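Glutathione S-transferase (PDB 6GZF) probably conjugates glutathione to electrophilic substrates or reduces glutathionyl-hydroquinones, as a Xi-class glutathione transferase of a haloalkaliphilic archaeon. Local coordinates at residues N186-A198 and E209-W221. Residues are numbered along the deposited sequence; the frame is centred on the assembly and turned at random.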
# COMPACT_ATOMS: atom_id res chain seq x y z
N ASN A 186 22.24 4.31 -14.29
CA ASN A 186 22.28 3.81 -12.92
C ASN A 186 20.88 3.65 -12.34
O ASN A 186 20.48 2.55 -11.97
CB ASN A 186 23.12 4.74 -12.03
CG ASN A 186 23.37 4.16 -10.64
OD1 ASN A 186 22.73 3.20 -10.22
ND2 ASN A 186 24.31 4.76 -9.92
N ILE A 187 20.13 4.75 -12.28
CA ILE A 187 18.80 4.74 -11.66
C ILE A 187 17.79 3.87 -12.40
O ILE A 187 16.67 3.66 -11.92
CB ILE A 187 18.22 6.17 -11.57
CG1 ILE A 187 17.76 6.64 -12.96
CG2 ILE A 187 19.24 7.13 -10.98
CD1 ILE A 187 16.59 7.60 -12.92
N TYR A 188 18.18 3.38 -13.57
CA TYR A 188 17.28 2.64 -14.44
C TYR A 188 16.71 1.38 -13.81
O TYR A 188 15.50 1.15 -13.84
CB TYR A 188 18.00 2.29 -15.75
CG TYR A 188 17.13 1.53 -16.72
CD1 TYR A 188 16.09 2.17 -17.38
CD2 TYR A 188 17.36 0.19 -16.99
CE1 TYR A 188 15.29 1.49 -18.27
CE2 TYR A 188 16.57 -0.50 -17.88
CZ TYR A 188 15.53 0.16 -18.52
OH TYR A 188 14.74 -0.52 -19.42
N GLU A 189 17.58 0.54 -13.25
CA GLU A 189 17.15 -0.73 -12.69
C GLU A 189 16.58 -0.63 -11.26
O GLU A 189 15.50 -1.15 -11.00
CB GLU A 189 18.30 -1.75 -12.72
CG GLU A 189 17.84 -3.18 -12.93
CD GLU A 189 18.92 -4.20 -12.61
OE1 GLU A 189 20.06 -4.03 -13.09
OE2 GLU A 189 18.63 -5.16 -11.87
N PRO A 190 17.31 0.02 -10.33
CA PRO A 190 16.77 0.01 -8.96
C PRO A 190 15.57 0.93 -8.75
O PRO A 190 14.78 0.69 -7.83
CB PRO A 190 17.95 0.48 -8.12
CG PRO A 190 18.73 1.34 -9.03
CD PRO A 190 18.62 0.69 -10.38
N ILE A 191 15.42 1.97 -9.57
CA ILE A 191 14.37 2.96 -9.35
C ILE A 191 13.29 2.94 -10.42
O ILE A 191 12.11 2.76 -10.11
CB ILE A 191 14.96 4.38 -9.25
CG1 ILE A 191 15.84 4.51 -8.00
CG2 ILE A 191 13.85 5.41 -9.22
CD1 ILE A 191 16.64 5.79 -7.95
N ASN A 192 13.68 3.13 -11.68
CA ASN A 192 12.71 3.17 -12.78
C ASN A 192 11.98 1.84 -12.97
O ASN A 192 10.76 1.81 -13.06
CB ASN A 192 13.40 3.59 -14.08
CG ASN A 192 13.86 5.03 -14.06
OD1 ASN A 192 13.35 5.85 -13.30
ND2 ASN A 192 14.83 5.35 -14.91
N ASN A 193 12.74 0.76 -13.05
CA ASN A 193 12.16 -0.57 -13.20
C ASN A 193 11.93 -1.26 -11.86
O ASN A 193 11.15 -2.21 -11.77
CB ASN A 193 13.05 -1.45 -14.08
CG ASN A 193 12.74 -1.30 -15.55
OD1 ASN A 193 11.60 -1.06 -15.94
ND2 ASN A 193 13.76 -1.46 -16.39
N GLY A 194 12.61 -0.78 -10.83
CA GLY A 194 12.56 -1.39 -9.51
C GLY A 194 11.18 -1.46 -8.89
O GLY A 194 10.82 -2.46 -8.28
N VAL A 195 10.41 -0.39 -9.06
CA VAL A 195 9.07 -0.32 -8.48
C VAL A 195 8.12 -1.34 -9.10
O VAL A 195 7.27 -1.90 -8.42
CB VAL A 195 8.47 1.10 -8.62
CG1 VAL A 195 9.09 2.04 -7.61
CG2 VAL A 195 8.66 1.62 -10.03
N TYR A 196 8.28 -1.58 -10.40
CA TYR A 196 7.44 -2.55 -11.10
C TYR A 196 7.88 -3.98 -10.79
O TYR A 196 7.06 -4.90 -10.77
CB TYR A 196 7.48 -2.30 -12.61
CG TYR A 196 6.84 -1.00 -13.03
CD1 TYR A 196 7.57 0.18 -13.05
CD2 TYR A 196 5.50 -0.95 -13.39
CE1 TYR A 196 6.99 1.37 -13.43
CE2 TYR A 196 4.91 0.24 -13.77
CZ TYR A 196 5.66 1.40 -13.78
OH TYR A 196 5.07 2.59 -14.16
N ARG A 197 9.17 -4.15 -10.55
CA ARG A 197 9.71 -5.45 -10.16
C ARG A 197 9.18 -5.83 -8.79
O ARG A 197 8.87 -6.99 -8.53
CB ARG A 197 11.24 -5.43 -10.17
CG ARG A 197 11.89 -6.71 -9.68
CD ARG A 197 13.34 -6.79 -10.13
NE ARG A 197 14.07 -7.88 -9.48
CZ ARG A 197 14.98 -7.70 -8.54
NH1 ARG A 197 15.60 -8.75 -8.00
NH2 ARG A 197 15.29 -6.48 -8.13
N ALA A 198 9.05 -4.83 -7.92
CA ALA A 198 8.51 -5.04 -6.59
C ALA A 198 7.00 -5.25 -6.64
O ALA A 198 6.44 -6.06 -5.90
CB ALA A 198 8.85 -3.87 -5.68
N GLU A 209 14.56 -8.05 -2.64
CA GLU A 209 15.68 -7.42 -3.33
C GLU A 209 15.26 -6.14 -4.04
O GLU A 209 15.97 -5.13 -3.99
CB GLU A 209 16.30 -8.39 -4.33
CG GLU A 209 17.01 -9.58 -3.71
CD GLU A 209 17.47 -10.59 -4.74
OE1 GLU A 209 17.75 -10.18 -5.89
OE2 GLU A 209 17.56 -11.79 -4.41
N ALA A 210 14.11 -6.19 -4.69
CA ALA A 210 13.60 -5.04 -5.44
C ALA A 210 13.33 -3.85 -4.53
O ALA A 210 13.55 -2.71 -4.92
CB ALA A 210 12.34 -5.43 -6.20
N VAL A 211 12.87 -4.13 -3.32
CA VAL A 211 12.59 -3.08 -2.34
C VAL A 211 13.88 -2.58 -1.69
O VAL A 211 14.07 -1.38 -1.53
CB VAL A 211 11.62 -3.58 -1.25
CG1 VAL A 211 11.50 -2.55 -0.13
CG2 VAL A 211 10.26 -3.88 -1.85
N ALA A 212 14.76 -3.51 -1.33
CA ALA A 212 16.03 -3.17 -0.70
C ALA A 212 16.88 -2.30 -1.61
O ALA A 212 17.42 -1.28 -1.18
CB ALA A 212 16.78 -4.44 -0.32
N GLU A 213 17.00 -2.71 -2.87
CA GLU A 213 17.79 -1.96 -3.85
C GLU A 213 17.17 -0.59 -4.14
O GLU A 213 17.89 0.39 -4.33
CB GLU A 213 17.92 -2.75 -5.15
CG GLU A 213 18.98 -3.84 -5.10
CD GLU A 213 20.16 -3.54 -6.01
OE1 GLU A 213 20.03 -2.64 -6.87
OE2 GLU A 213 21.21 -4.20 -5.87
N LEU A 214 15.85 -0.54 -4.18
CA LEU A 214 15.12 0.68 -4.49
C LEU A 214 15.38 1.79 -3.48
O LEU A 214 15.87 2.86 -3.84
CB LEU A 214 13.62 0.40 -4.58
CG LEU A 214 12.65 1.58 -4.64
CD1 LEU A 214 12.95 2.49 -5.83
CD2 LEU A 214 11.22 1.08 -4.70
N PHE A 215 15.04 1.53 -2.22
CA PHE A 215 15.18 2.54 -1.18
C PHE A 215 16.64 2.78 -0.82
O PHE A 215 16.99 3.81 -0.24
CB PHE A 215 14.39 2.13 0.06
CG PHE A 215 12.91 2.33 -0.08
CD1 PHE A 215 12.33 3.54 0.25
CD2 PHE A 215 12.10 1.32 -0.57
CE1 PHE A 215 10.96 3.74 0.12
CE2 PHE A 215 10.74 1.50 -0.71
CZ PHE A 215 10.17 2.72 -0.37
N GLY A 216 17.50 1.83 -1.18
CA GLY A 216 18.93 2.02 -1.06
C GLY A 216 19.38 3.05 -2.08
O GLY A 216 20.17 3.95 -1.77
N ALA A 217 18.88 2.91 -3.30
CA ALA A 217 19.19 3.84 -4.38
C ALA A 217 18.64 5.23 -4.09
O ALA A 217 19.29 6.24 -4.36
CB ALA A 217 18.65 3.32 -5.70
N LEU A 218 17.43 5.28 -3.54
CA LEU A 218 16.78 6.54 -3.21
C LEU A 218 17.53 7.29 -2.11
O LEU A 218 17.62 8.51 -2.13
CB LEU A 218 15.33 6.30 -2.79
CG LEU A 218 14.37 5.88 -3.90
CD1 LEU A 218 13.02 5.49 -3.32
CD2 LEU A 218 14.22 6.99 -4.93
N ALA A 219 18.07 6.53 -1.16
CA ALA A 219 18.82 7.12 -0.06
C ALA A 219 20.15 7.70 -0.55
O ALA A 219 20.63 8.70 -0.03
CB ALA A 219 19.06 6.09 1.04
N HIS A 220 20.73 7.05 -1.55
CA HIS A 220 22.00 7.50 -2.12
C HIS A 220 21.84 8.86 -2.80
O HIS A 220 22.57 9.80 -2.49
CB HIS A 220 22.54 6.48 -3.12
CG HIS A 220 23.59 7.03 -4.03
ND1 HIS A 220 24.74 7.63 -3.56
CD2 HIS A 220 23.67 7.07 -5.38
CE1 HIS A 220 25.48 8.01 -4.59
NE2 HIS A 220 24.85 7.69 -5.70
N TRP A 221 20.87 8.95 -3.70
CA TRP A 221 20.65 10.18 -4.45
C TRP A 221 20.08 11.28 -3.56
O TRP A 221 20.13 12.46 -3.91
CB TRP A 221 19.71 9.93 -5.63
CG TRP A 221 20.34 9.08 -6.70
CD1 TRP A 221 19.98 7.81 -7.05
CD2 TRP A 221 21.43 9.44 -7.55
NE1 TRP A 221 20.79 7.36 -8.07
CE2 TRP A 221 21.69 8.34 -8.39
CE3 TRP A 221 22.23 10.59 -7.68
CZ2 TRP A 221 22.70 8.35 -9.35
CZ3 TRP A 221 23.23 10.60 -8.63
CH2 TRP A 221 23.46 9.49 -9.45
O HOH W 1 14.57 -1.99 -7.09
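Ile191 of the kinked helix 186-192 fits as a knob into a hole made by Leu214, Ala217, Leu218 and Trp221 of helix 209-221; the two short helical segments run at 126° to each other. Its CD1 reaches Trp221 CD1 at 4.0 Å, and Ile187 CG2 lies against the pyrrole part of the same indole. Pro190 has no N-H to give; Ile187 O accepts Ile191 N in the usual helical way and also Asn192 N, which closes a wider pi-type turn. At the kink a water donates to Pro190 O at 2.8 Å and to Ala210 O, linking the two backbones. Pro190 O also receives a CA-H...O contact from Leu214 CA at 3.4 Å, while Ala210 O still accepts Leu214 N within its own helix. Past Gly194, Ala198 CB packs on Ala210 CB at 3.9 Å. With CG anti to the backbone N (chi1 176°) and the chain extended to NE, Arg197 passes over the Ala210 methyl. Its NH1 gives Glu209 OE1 a weak, bent bond of 3.3 Å (134°) within a salt bridge, the oxygen at the guanidinium edge. Replacing Arg197 by alanine would probably leave the Glu209 carboxylate without this partner and strip part of the cover from the Ala210 methyl. Tyr196, the predicted proton donor/acceptor, turns from this interface to hydrogen-bond Tyr254 and Tyr297; its helix 194-198 packs through another side, nearly antiparallel, on helix 209-221 within the all-helical C-terminal domain of the GST fold.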